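Local coordinates for probable transcriptional regulator, ArsR family protein (Rhodococcus sp. RHA1, PDB 3F6O) that probably acts as a dimeric DNA-binding transcription factor of the ArsR family, reading DNA through a winged helix-turn-helix domain, at residues A[6-11]-A[79-84]; A[32-37]-A[43-48]; A[50-55]-A[61-66]. One frame throughout, in Å; residues are numbered along the deposited sequence.

Contact 1: residues A[6-11]-A[79-84]; sequences EQLNGI and FTAVEA
Ile11 reaches from helix 6-11 to two residues of helix 79-84, and its side chain can be followed branch by branch. CB points toward the other helix and divides the work. The CG2 methyl, anti to the backbone N of Ile11, meets CG2 of Val82 at 3.7 Å, the two side chains running past each other in opposing senses. The other branch runs through CG1, beside the backbone N, and an extended second torsion (169°) carries CD1 on to CB of Ala81, 3.9 Å away. That same methyl of Ala81 is approached by a second side chain of helix 6-11, since CD2 of Leu8 lies 4.1 Å from Ala81 CB. A small residue at this point lets both larger chains come in on one methyl, although the helix axes stay 10.5 Å apart and cross at -109°. No hydrogen bond spans the two segments; the polar bonds nearby go to residues outside them: Gln3 NE2 donates to Ala81 O, and Trp60 NE1 to Ile11 O. On the dimer side, Leu8 packs on Arg21 of the second subunit and Val82 on Leu86 of that same neighbouring chain. Packing of the N-terminal helix across the long C-terminal helix, with the partner chain close by, is typical of the dimerisation region of ArsR-family winged helix proteins.

Contact 2: residues A[32-37]-A[43-48]; sequences ATVSEL and MALPSF
Phe48 projects from the start of helix 45-57 toward the short helix 34-38 and meets Val34 and Leu37, one helical turn apart. Its ring comes in obliquely. CZ lies 3.8 Å from CB of Leu37 and 3.6 Å from that residue's carbonyl carbon, while CE2 is 3.9 Å from Val34 O, so the outer end of the ring rests on backbone as much as on side chain. CG of Phe48 stands anti to its own backbone N (chi1 -173°), which throws the ring outward from its helix to the neighbouring one. Val34 closes the contact alongside: its CG1 methyl is 4.1 Å from CE2 of Phe48 and equally far, 4.1 Å, from CD1 of Leu45, whose side chain runs nearly perpendicular to that of Val34. Leu45, exposed, adds only this touch on Val34 at the margin of the contact.

The next shell fixes the short helix. Thr33 is its N-cap, and OG1 accepts from Glu36 N at 3.2 Å; Thr33 N in turn donates a weak 3.4 Å bond to Glu36 OE1, completing a capping box. The other carboxylate oxygen of Glu36 forms a salt bridge with Arg26 of helix 18-28, tying the cap to the preceding helix. Farther out, Val23 of that helix packs on Phe48, and Cys72 of strand 69-74 touches both Val34 and Leu37. Backbone bonds from Ala32 to Cys72 and from Val34 to Arg70 join this segment to the sheet. A short helix, a turn and a longer helix packed through such an apolar core form the helix-turn-helix, in which helix 45-57 is probably the recognition helix, as in other ArsR-family regulators.

Contact 3: residues A[50-55]-A[61-66]; sequences KHIHFL and IRTHKQ
Ile61 carries CG1 between its backbone N and carbonyl carbon (chi1 74°), and an extended chi2 of 179° then drives CD1 into the groove between Ile52 and Leu55 of helix 50-55. There CD1 lies 3.8 Å from CB of Leu55 and 3.7 Å from Ile52 O, while CG1 also rests against Leu55 CB. Ile52 places CG2 anti to its backbone N; this methyl meets CD1 of Ile61 at 4.1 Å and faces CG2 of Thr63 at 4.2 Å. Two residues farther along the same face of the strand, Thr63 gives its methyl to the helix, whereas its OG1 is hydrogen-bonded to Glu56 and Arg70. Ile61 also packs on Leu24 and Leu27 of helix 18-28. With an alanine in place of Ile61, the methyl that sits against Ile52 and Leu55 would be gone, which would probably leave a gap there and cost Leu24 and Leu27 a packing partner. The backbone adds one weak bond, Ile61 N to Leu55 O, 3.4 Å long. The chemistry implies that the strand entering the wing is seated on the helix mainly by branched aliphatic packing, with polar atoms bonded around its margin.

How the contacts relate
Contacts 2 and 3 are neighbours, with centres 10 Å apart, and share helix 45-57: its beginning packs on the short helix, its middle on the first wing strand. They touch where Leu37 CD1 meets Ile52 CD1 at 4.2 Å, which joins their apolar cores, and separately where Met43 SD lies 3.8 Å from His51 CD2. Contact 1 lies on the opposite side of the chain's centre, about 25 Å between centres from contact 2 and 18 Å from contact 3, which it meets through Gly10 O and Phe54 CE2. Contact 1 closes a loop enclosing both; together the three illustrate how a dimerisation end and a probable DNA-reading end can share one short chain.

Contact 1: residues A[6-11]-A[79-84]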
loop_
_atom_site.group_PDB
_atom_site.type_symbol
_atom_site.label_atom_id
_atom_site.label_comp_id
_atom_site.label_asym_id
_atom_site.label_seq_id
_atom_site.Cartn_x
_atom_site.Cartn_y
_atom_site.Cartn_z
ATOM N N GLU A 6 4.304 10.136 -6.970
ATOM C CA GLU A 6 4.180 10.836 -5.692
ATOM C C GLU A 6 2.776 10.783 -5.073
ATOM O O GLU A 6 2.625 10.839 -3.840
ATOM C CB GLU A 6 4.653 12.300 -5.809
ATOM C CG GLU A 6 3.939 13.139 -6.893
ATOM C CD GLU A 6 4.715 13.203 -8.199
ATOM O OE1 GLU A 6 4.702 14.258 -8.866
ATOM O OE2 GLU A 6 5.375 12.217 -8.572
ATOM N N GLN A 7 1.757 10.675 -5.916
ATOM C CA GLN A 7 0.396 10.490 -5.433
ATOM C C GLN A 7 0.216 9.119 -4.744
ATOM O O GLN A 7 -0.406 9.014 -3.662
ATOM C CB GLN A 7 -0.611 10.719 -6.578
ATOM C CG GLN A 7 -0.747 12.230 -6.978
ATOM C CD GLN A 7 -1.744 13.011 -6.084
ATOM O OE1 GLN A 7 -1.367 13.734 -5.144
ATOM N NE2 GLN A 7 -3.018 12.826 -6.357
ATOM N N LEU A 8 0.815 8.082 -5.324
ATOM C CA LEU A 8 0.674 6.742 -4.756
ATOM C C LEU A 8 1.506 6.497 -3.495
ATOM O O LEU A 8 1.113 5.733 -2.644
ATOM C CB LEU A 8 0.963 5.670 -5.803
ATOM C CG LEU A 8 -0.031 5.541 -6.961
ATOM C CD1 LEU A 8 0.627 4.703 -8.033
ATOM C CD2 LEU A 8 -1.381 4.924 -6.530
ATOM N N ASN A 9 2.675 7.122 -3.386
ATOM C CA ASN A 9 3.522 6.911 -2.225
ATOM C C ASN A 9 2.793 7.088 -0.905
ATOM O O ASN A 9 2.814 6.191 -0.046
ATOM C CB ASN A 9 4.715 7.870 -2.262
ATOM C CG ASN A 9 5.604 7.661 -3.479
ATOM O OD1 ASN A 9 5.602 6.590 -4.116
ATOM N ND2 ASN A 9 6.378 8.689 -3.809
ATOM N N GLY A 10 2.129 8.235 -0.744
ATOM C CA GLY A 10 1.451 8.525 0.513
ATOM C C GLY A 10 0.206 7.673 0.736
ATOM O O GLY A 10 -0.137 7.349 1.863
ATOM N N ILE A 11 -0.496 7.356 -0.343
ATOM C CA ILE A 11 -1.685 6.491 -0.275
ATOM C C ILE A 11 -1.300 5.116 0.283
ATOM O O ILE A 11 -1.933 4.603 1.196
ATOM C CB ILE A 11 -2.370 6.413 -1.664
ATOM C CG1 ILE A 11 -3.188 7.700 -1.915
ATOM C CG2 ILE A 11 -3.266 5.158 -1.810
ATOM C CD1 ILE A 11 -3.653 7.803 -3.348
ATOM N N PHE A 79 -9.099 4.586 -2.818
ATOM C CA PHE A 79 -9.498 3.208 -3.174
ATOM C C PHE A 79 -9.364 2.970 -4.668
ATOM O O PHE A 79 -8.861 1.933 -5.116
ATOM C CB PHE A 79 -10.941 2.926 -2.722
ATOM C CG PHE A 79 -11.080 2.695 -1.247
ATOM C CD1 PHE A 79 -11.512 3.715 -0.412
ATOM C CD2 PHE A 79 -10.801 1.449 -0.691
ATOM C CE1 PHE A 79 -11.658 3.513 0.941
ATOM C CE2 PHE A 79 -10.931 1.226 0.669
ATOM C CZ PHE A 79 -11.367 2.245 1.500
ATOM N N THR A 80 -9.807 3.960 -5.433
ATOM C CA THR A 80 -9.768 3.927 -6.869
ATOM C C THR A 80 -8.338 3.889 -7.348
ATOM O O THR A 80 -8.004 3.083 -8.234
ATOM C CB THR A 80 -10.575 5.126 -7.436
ATOM O OG1 THR A 80 -11.961 4.909 -7.124
ATOM C CG2 THR A 80 -10.391 5.273 -8.960
ATOM N N ALA A 81 -7.482 4.710 -6.738
ATOM C CA ALA A 81 -6.056 4.735 -7.100
ATOM C C ALA A 81 -5.366 3.372 -6.901
ATOM O O ALA A 81 -4.617 2.893 -7.788
ATOM C CB ALA A 81 -5.328 5.835 -6.319
ATOM N N VAL A 82 -5.606 2.762 -5.736
ATOM C CA VAL A 82 -5.027 1.452 -5.376
ATOM C C VAL A 82 -5.513 0.370 -6.370
ATOM O O VAL A 82 -4.709 -0.388 -6.970
ATOM C CB VAL A 82 -5.368 1.039 -3.897
ATOM C CG1 VAL A 82 -4.905 -0.408 -3.615
ATOM C CG2 VAL A 82 -4.740 1.990 -2.883
ATOM N N GLU A 83 -6.830 0.321 -6.554
ATOM C CA GLU A 83 -7.439 -0.543 -7.567
ATOM C C GLU A 83 -6.792 -0.395 -8.942
ATOM O O GLU A 83 -6.436 -1.402 -9.578
ATOM C CB GLU A 83 -8.941 -0.270 -7.656
ATOM C CG GLU A 83 -9.742 -1.164 -6.776
ATOM C CD GLU A 83 -11.232 -1.113 -7.120
ATOM N N ALA A 84 -6.620 0.853 -9.378
ATOM C CA ALA A 84 -6.012 1.182 -10.666
ATOM C C ALA A 84 -4.570 0.657 -10.790
ATOM O O ALA A 84 -4.205 0.075 -11.818
ATOM C CB ALA A 84 -6.040 2.699 -10.884
#

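Contact 2: residues A[32-37]-A[43-48]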
loop_
_atom_site.group_PDB
_atom_site.type_symbol
_atom_site.label_atom_id
_atom_site.label_comp_id
_atom_site.label_asym_id
_atom_site.label_seq_id
_atom_site.Cartn_x
_atom_site.Cartn_y
_atom_site.Cartn_z
ATOM N N ALA A 32 -17.845 9.217 11.766
ATOM C CA ALA A 32 -17.592 9.102 13.199
ATOM C C ALA A 32 -16.767 10.292 13.666
ATOM O O ALA A 32 -16.102 10.955 12.860
ATOM C CB ALA A 32 -16.844 7.772 13.497
ATOM N N THR A 33 -16.809 10.577 14.961
ATOM C CA THR A 33 -15.943 11.585 15.555
ATOM C C THR A 33 -14.582 10.958 15.904
ATOM O O THR A 33 -14.474 9.745 16.040
ATOM C CB THR A 33 -16.533 12.171 16.852
ATOM O OG1 THR A 33 -16.594 11.148 17.857
ATOM C CG2 THR A 33 -17.925 12.747 16.604
ATOM N N VAL A 34 -13.555 11.785 16.026
ATOM C CA VAL A 34 -12.244 11.315 16.489
ATOM C C VAL A 34 -12.333 10.562 17.832
ATOM O O VAL A 34 -11.700 9.519 18.002
ATOM C CB VAL A 34 -11.232 12.498 16.568
ATOM C CG1 VAL A 34 -9.972 12.112 17.380
ATOM C CG2 VAL A 34 -10.867 12.986 15.159
ATOM N N SER A 35 -13.134 11.069 18.781
ATOM C CA SER A 35 -13.173 10.461 20.121
ATOM C C SER A 35 -13.744 9.051 20.038
ATOM O O SER A 35 -13.300 8.133 20.713
ATOM C CB SER A 35 -13.952 11.333 21.098
ATOM O OG SER A 35 -15.324 10.997 21.026
ATOM N N GLU A 36 -14.704 8.871 19.150
ATOM C CA GLU A 36 -15.274 7.578 18.865
ATOM C C GLU A 36 -14.230 6.638 18.231
ATOM O O GLU A 36 -14.056 5.485 18.677
ATOM C CB GLU A 36 -16.435 7.848 17.926
ATOM C CG GLU A 36 -17.339 6.774 17.703
ATOM C CD GLU A 36 -18.506 7.186 16.798
ATOM O OE1 GLU A 36 -18.828 8.430 16.593
ATOM O OE2 GLU A 36 -19.108 6.217 16.307
ATOM N N LEU A 37 -13.514 7.144 17.218
ATOM C CA LEU A 37 -12.494 6.371 16.502
ATOM C C LEU A 37 -11.323 5.948 17.379
ATOM O O LEU A 37 -10.775 4.870 17.182
ATOM C CB LEU A 37 -11.983 7.134 15.260
ATOM C CG LEU A 37 -13.016 7.420 14.163
ATOM C CD1 LEU A 37 -12.451 8.408 13.097
ATOM C CD2 LEU A 37 -13.493 6.099 13.497
ATOM N N MET A 43 -3.258 4.309 22.942
ATOM C CA MET A 43 -2.247 5.309 22.682
ATOM C C MET A 43 -2.846 6.602 23.144
ATOM O O MET A 43 -4.064 6.725 23.277
ATOM C CB MET A 43 -1.836 5.369 21.197
ATOM C CG MET A 43 -2.937 5.728 20.184
ATOM S SD MET A 43 -2.343 5.646 18.467
ATOM C CE MET A 43 -2.293 3.876 18.171
ATOM N N ALA A 44 -1.976 7.551 23.424
ATOM C CA ALA A 44 -2.379 8.868 23.834
ATOM C C ALA A 44 -2.986 9.578 22.624
ATOM O O ALA A 44 -2.652 9.277 21.465
ATOM C CB ALA A 44 -1.172 9.624 24.382
ATOM N N LEU A 45 -3.904 10.494 22.887
ATOM C CA LEU A 45 -4.589 11.191 21.806
ATOM C C LEU A 45 -3.645 11.870 20.780
ATOM O O LEU A 45 -3.922 11.814 19.589
ATOM C CB LEU A 45 -5.595 12.186 22.365
ATOM C CG LEU A 45 -6.450 13.019 21.400
ATOM C CD1 LEU A 45 -7.359 12.149 20.539
ATOM C CD2 LEU A 45 -7.262 14.017 22.227
ATOM N N PRO A 46 -2.545 12.526 21.239
ATOM C CA PRO A 46 -1.577 13.088 20.273
ATOM C C PRO A 46 -1.050 12.056 19.273
ATOM O O PRO A 46 -0.949 12.350 18.065
ATOM C CB PRO A 46 -0.429 13.568 21.174
ATOM C CG PRO A 46 -1.125 13.946 22.459
ATOM C CD PRO A 46 -2.132 12.816 22.631
ATOM N N SER A 47 -0.728 10.865 19.760
ATOM C CA SER A 47 -0.266 9.787 18.884
ATOM C C SER A 47 -1.364 9.347 17.912
ATOM O O SER A 47 -1.090 9.069 16.745
ATOM C CB SER A 47 0.228 8.584 19.680
ATOM O OG SER A 47 1.309 8.975 20.520
ATOM N N PHE A 48 -2.599 9.317 18.399
ATOM C CA PHE A 48 -3.733 8.971 17.531
ATOM C C PHE A 48 -3.983 10.044 16.479
ATOM O O PHE A 48 -4.243 9.730 15.319
ATOM C CB PHE A 48 -5.005 8.704 18.324
ATOM C CG PHE A 48 -6.149 8.170 17.462
ATOM C CD1 PHE A 48 -6.099 6.880 16.918
ATOM C CD2 PHE A 48 -7.249 8.967 17.191
ATOM C CE1 PHE A 48 -7.175 6.378 16.107
ATOM C CE2 PHE A 48 -8.316 8.487 16.389
ATOM C CZ PHE A 48 -8.270 7.184 15.863
#

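Contact 3: residues A[50-55]-A[61-66]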
loop_
_atom_site.group_PDB
_atom_site.type_symbol
_atom_site.label_atom_id
_atom_site.label_comp_id
_atom_site.label_asym_id
_atom_site.label_seq_id
_atom_site.Cartn_x
_atom_site.Cartn_y
_atom_site.Cartn_z
ATOM N N LYS A 50 -1.821 11.852 15.060
ATOM C CA LYS A 50 -0.836 11.655 13.982
ATOM C C LYS A 50 -1.388 10.738 12.886
ATOM O O LYS A 50 -1.212 10.998 11.698
ATOM C CB LYS A 50 0.467 11.092 14.551
ATOM C CG LYS A 50 1.469 12.163 14.876
ATOM C CD LYS A 50 2.206 11.875 16.157
ATOM C CE LYS A 50 3.337 10.908 15.996
ATOM N NZ LYS A 50 4.198 11.045 17.226
ATOM N N HIS A 51 -2.096 9.700 13.294
ATOM C CA HIS A 51 -2.746 8.803 12.319
ATOM C C HIS A 51 -3.906 9.466 11.573
ATOM O O HIS A 51 -4.023 9.360 10.356
ATOM C CB HIS A 51 -3.204 7.515 13.000
ATOM C CG HIS A 51 -2.072 6.695 13.521
ATOM N ND1 HIS A 51 -1.039 6.283 12.715
ATOM C CD2 HIS A 51 -1.796 6.224 14.760
ATOM C CE1 HIS A 51 -0.173 5.582 13.432
ATOM N NE2 HIS A 51 -0.612 5.530 14.677
ATOM N N ILE A 52 -4.762 10.149 12.307
ATOM C CA ILE A 52 -5.848 10.890 11.684
ATOM C C ILE A 52 -5.298 11.912 10.642
ATOM O O ILE A 52 -5.768 12.000 9.500
ATOM C CB ILE A 52 -6.689 11.603 12.776
ATOM C CG1 ILE A 52 -7.435 10.559 13.637
ATOM C CG2 ILE A 52 -7.675 12.608 12.152
ATOM C CD1 ILE A 52 -8.476 9.703 12.866
ATOM N N HIS A 53 -4.291 12.677 11.053
ATOM C CA HIS A 53 -3.703 13.685 10.173
ATOM C C HIS A 53 -3.073 13.060 8.930
ATOM O O HIS A 53 -3.185 13.587 7.823
ATOM C CB HIS A 53 -2.669 14.521 10.937
ATOM C CG HIS A 53 -3.291 15.471 11.911
ATOM N ND1 HIS A 53 -2.803 15.656 13.187
ATOM C CD2 HIS A 53 -4.383 16.270 11.806
ATOM C CE1 HIS A 53 -3.558 16.535 13.827
ATOM N NE2 HIS A 53 -4.523 16.923 13.012
ATOM N N PHE A 54 -2.411 11.926 9.122
ATOM C CA PHE A 54 -1.775 11.241 8.002
ATOM C C PHE A 54 -2.851 10.774 7.022
ATOM O O PHE A 54 -2.702 10.936 5.804
ATOM C CB PHE A 54 -0.890 10.078 8.485
ATOM C CG PHE A 54 0.063 9.594 7.429
ATOM C CD1 PHE A 54 1.400 9.951 7.468
ATOM C CD2 PHE A 54 -0.389 8.847 6.346
ATOM C CE1 PHE A 54 2.270 9.520 6.461
ATOM C CE2 PHE A 54 0.482 8.426 5.336
ATOM C CZ PHE A 54 1.782 8.770 5.388
ATOM N N LEU A 55 -3.949 10.210 7.558
ATOM C CA LEU A 55 -5.103 9.783 6.737
ATOM C C LEU A 55 -5.709 10.946 5.938
ATOM O O LEU A 55 -6.048 10.811 4.756
ATOM C CB LEU A 55 -6.201 9.119 7.616
ATOM C CG LEU A 55 -5.888 7.661 8.045
ATOM C CD1 LEU A 55 -7.014 7.071 8.940
ATOM C CD2 LEU A 55 -5.641 6.766 6.797
ATOM N N ILE A 61 -9.299 10.222 4.184
ATOM C CA ILE A 61 -10.452 10.724 4.942
ATOM C C ILE A 61 -10.560 12.244 4.807
ATOM O O ILE A 61 -9.593 12.903 4.417
ATOM C CB ILE A 61 -10.445 10.339 6.477
ATOM C CG1 ILE A 61 -9.398 11.179 7.241
ATOM C CG2 ILE A 61 -10.274 8.807 6.665
ATOM C CD1 ILE A 61 -9.283 10.929 8.766
ATOM N N ARG A 62 -11.741 12.773 5.148
ATOM C CA ARG A 62 -11.931 14.193 5.377
ATOM C C ARG A 62 -12.416 14.371 6.791
ATOM O O ARG A 62 -13.216 13.571 7.289
ATOM C CB ARG A 62 -13.045 14.741 4.495
ATOM C CG ARG A 62 -12.738 14.866 3.040
ATOM C CD ARG A 62 -13.762 15.823 2.453
ATOM N NE ARG A 62 -13.859 15.695 1.010
ATOM C CZ ARG A 62 -14.249 16.675 0.198
ATOM N NH1 ARG A 62 -14.295 16.451 -1.115
ATOM N NH2 ARG A 62 -14.576 17.873 0.693
ATOM N N THR A 63 -11.946 15.435 7.437
ATOM C CA THR A 63 -12.388 15.750 8.776
ATOM C C THR A 63 -12.825 17.199 8.844
ATOM O O THR A 63 -12.416 18.031 8.015
ATOM C CB THR A 63 -11.335 15.489 9.859
ATOM O OG1 THR A 63 -10.311 16.489 9.810
ATOM C CG2 THR A 63 -10.705 14.078 9.711
ATOM N N HIS A 64 -13.634 17.480 9.853
ATOM C CA HIS A 64 -14.124 18.824 10.118
ATOM C C HIS A 64 -14.273 19.045 11.611
ATOM O O HIS A 64 -14.878 18.233 12.314
ATOM C CB HIS A 64 -15.431 19.113 9.379
ATOM C CG HIS A 64 -16.006 20.456 9.717
ATOM N ND1 HIS A 64 -15.538 21.626 9.161
ATOM C CD2 HIS A 64 -16.969 20.817 10.597
ATOM C CE1 HIS A 64 -16.204 22.651 9.663
ATOM N NE2 HIS A 64 -17.084 22.186 10.530
ATOM N N LYS A 65 -13.675 20.135 12.092
ATOM C CA LYS A 65 -13.754 20.485 13.504
ATOM C C LYS A 65 -14.783 21.578 13.741
ATOM O O LYS A 65 -14.800 22.605 13.048
ATOM C CB LYS A 65 -12.391 20.937 14.036
ATOM C CG LYS A 65 -12.368 21.271 15.532
ATOM C CD LYS A 65 -11.161 22.139 15.927
ATOM C CE LYS A 65 -11.228 23.532 15.300
ATOM N NZ LYS A 65 -12.419 24.317 15.791
ATOM N N GLN A 66 -15.637 21.343 14.722
ATOM C CA GLN A 66 -16.573 22.357 15.192
ATOM C C GLN A 66 -16.572 22.285 16.704
ATOM O O GLN A 66 -17.053 21.308 17.288
ATOM C CB GLN A 66 -17.976 22.098 14.641
ATOM C CG GLN A 66 -19.060 22.970 15.259
ATOM C CD GLN A 66 -19.198 24.338 14.600
ATOM O OE1 GLN A 66 -18.235 25.104 14.529
ATOM N NE2 GLN A 66 -20.415 24.658 14.136
#